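Local atomic coordinates of hydrolase (Thermococcus thioreducens, PDB entry 6IAH), a protein that probably hydrolyses phosphate esters as a magnesium-dependent phosphatase of the haloacid dehalogenase superfamily, possibly including phosphoglycolate. Residues D203-F206 / V207-R211. Numbering follows the deposited sequence.
Sequences DELF and VENYR
Four successive i to i+4 backbone hydrogen bonds tie Asp203-Phe206 to Val207-Arg211, a local contact along helix 201-213, the helix of the beta-alpha-beta unit that joins strands 194-198 and 218-221 of the HAD core. From Glu208 N to Glu204 O the bond is nearly straight (178°) at 2.8 Å, and that from Asn209 N to Leu205 O measures 2.7 Å. Glu204 O is gripped a second time by a water, which also accepts a weak bond from Arg211 NH1.

Outside the backbone, the extended Glu208 side chain runs back over the preceding turn: with CG anti to its carbonyl carbon (chi1 -74°), OE2 comes to 3.5 Å from Glu204 CG. The two carboxylates are turned only 15° apart, yet Glu204 OE1 and Glu208 OE2 stay 4.6 Å from each other, and Glu204 OE2 forms a salt bridge with Arg224. One residue further along, Leu205 CD1 packs against the amide of Asn209, 3.6 Å from OD1, while Asn209 ND2 bonds to Pro180 O.

At the start of the segment lies Asp203, a magnesium ligand in a structure of this protein though not bound to the ion here; its OD1 forms a salt bridge with Lys179 NZ, and OD2 accepts hydrogen bonds from the backbone N of Asp199 and Thr200. The backbone bonds thus fix Asp203 within the helix next to the metal site, while Arg224 probably eases the repulsion between the two neighbouring glutamates, whose carboxylates do not touch.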
loop_
_atom_site.group_PDB
_atom_site.type_symbol
_atom_site.label_atom_id
_atom_site.label_comp_id
_atom_site.label_asym_id
_atom_site.label_seq_id
_atom_site.Cartn_x
_atom_site.Cartn_y
_atom_site.Cartn_z
ATOM N N ASP A 203 2.344 10.456 3.943
ATOM C CA ASP A 203 1.445 10.625 5.089
ATOM C C ASP A 203 1.611 11.986 5.766
ATOM O O ASP A 203 0.626 12.667 6.131
ATOM C CB ASP A 203 1.641 9.503 6.114
ATOM C CG ASP A 203 1.268 8.128 5.566
ATOM O OD1 ASP A 203 0.237 7.990 4.835
ATOM O OD2 ASP A 203 2.036 7.175 5.846
ATOM N N GLU A 204 2.865 12.406 5.883
ATOM C CA GLU A 204 3.190 13.716 6.457
ATOM C C GLU A 204 2.641 14.852 5.623
ATOM O O GLU A 204 1.959 15.767 6.136
ATOM C CB GLU A 204 4.701 13.868 6.623
ATOM C CG GLU A 204 5.059 15.066 7.478
ATOM C CD GLU A 204 6.377 14.895 8.202
ATOM O OE1 GLU A 204 7.263 14.389 7.533
ATOM O OE2 GLU A 204 6.506 15.235 9.427
ATOM N N LEU A 205 2.815 14.715 4.306
ATOM C CA LEU A 205 2.280 15.671 3.342
ATOM C C LEU A 205 0.777 15.760 3.377
ATOM O O LEU A 205 0.161 16.891 3.301
ATOM C CB LEU A 205 2.766 15.278 1.938
ATOM C CG LEU A 205 2.230 16.014 0.732
ATOM C CD1 LEU A 205 2.309 17.557 0.795
ATOM C CD2 LEU A 205 2.948 15.496 -0.504
ATOM N N PHE A 206 0.141 14.576 3.453
ATOM C CA PHE A 206 -1.308 14.492 3.628
ATOM C C PHE A 206 -1.804 15.459 4.723
ATOM O O PHE A 206 -2.818 16.228 4.572
ATOM C CB PHE A 206 -1.636 13.000 3.936
ATOM C CG PHE A 206 -3.047 12.684 4.332
ATOM C CD1 PHE A 206 -4.143 13.193 3.627
ATOM C CD2 PHE A 206 -3.283 11.748 5.351
ATOM C CE1 PHE A 206 -5.429 12.807 3.942
ATOM C CE2 PHE A 206 -4.590 11.356 5.652
ATOM C CZ PHE A 206 -5.653 11.921 4.971
ATOM N N VAL A 207 -1.193 15.322 5.885
ATOM C CA VAL A 207 -1.595 16.127 7.056
ATOM C C VAL A 207 -1.148 17.613 6.882
ATOM O O VAL A 207 -1.944 18.525 7.152
ATOM C CB VAL A 207 -1.078 15.531 8.382
ATOM C CG1 VAL A 207 -1.445 16.396 9.545
ATOM C CG2 VAL A 207 -1.638 14.127 8.595
ATOM N N GLU A 208 0.059 17.851 6.367
ATOM C CA GLU A 208 0.420 19.253 5.924
ATOM C C GLU A 208 -0.674 19.852 5.031
ATOM O O GLU A 208 -1.099 21.002 5.240
ATOM C CB GLU A 208 1.752 19.266 5.211
ATOM C CG GLU A 208 2.940 19.100 6.140
ATOM C CD GLU A 208 4.245 18.604 5.470
ATOM O OE1 GLU A 208 4.371 18.501 4.246
ATOM O OE2 GLU A 208 5.188 18.301 6.195
ATOM N N ASN A 209 -1.179 19.066 4.067
ATOM C CA ASN A 209 -2.275 19.568 3.220
ATOM C C ASN A 209 -3.548 19.854 3.976
ATOM O O ASN A 209 -4.338 20.762 3.627
ATOM C CB ASN A 209 -2.603 18.589 2.073
ATOM C CG ASN A 209 -1.502 18.519 1.023
ATOM O OD1 ASN A 209 -0.726 19.465 0.827
ATOM N ND2 ASN A 209 -1.408 17.376 0.363
ATOM N N TYR A 210 -3.826 19.038 4.981
ATOM C CA TYR A 210 -5.031 19.233 5.781
ATOM C C TYR A 210 -4.947 20.541 6.574
ATOM O O TYR A 210 -5.929 21.339 6.675
ATOM C CB TYR A 210 -5.232 18.015 6.749
ATOM C CG TYR A 210 -6.545 18.119 7.505
ATOM C CD1 TYR A 210 -7.734 17.674 6.948
ATOM C CD2 TYR A 210 -6.582 18.695 8.798
ATOM C CE1 TYR A 210 -8.951 17.792 7.632
ATOM C CE2 TYR A 210 -7.762 18.795 9.508
ATOM C CZ TYR A 210 -8.951 18.348 8.924
ATOM O OH TYR A 210 -10.134 18.471 9.610
ATOM N N ARG A 211 -3.784 20.726 7.161
ATOM C CA ARG A 211 -3.458 21.974 7.883
ATOM C C ARG A 211 -3.558 23.160 6.944
ATOM O O ARG A 211 -4.079 24.197 7.325
ATOM C CB ARG A 211 -2.059 21.926 8.485
ATOM C CG ARG A 211 -1.958 21.070 9.729
ATOM C CD ARG A 211 -0.545 21.054 10.239
ATOM N NE ARG A 211 -0.281 19.847 11.009
ATOM C CZ ARG A 211 0.775 19.060 10.877
ATOM N NH1 ARG A 211 1.733 19.305 9.970
ATOM N NH2 ARG A 211 0.891 18.008 11.686
HETATM O O HOH W 1 2.244 16.755 8.779
#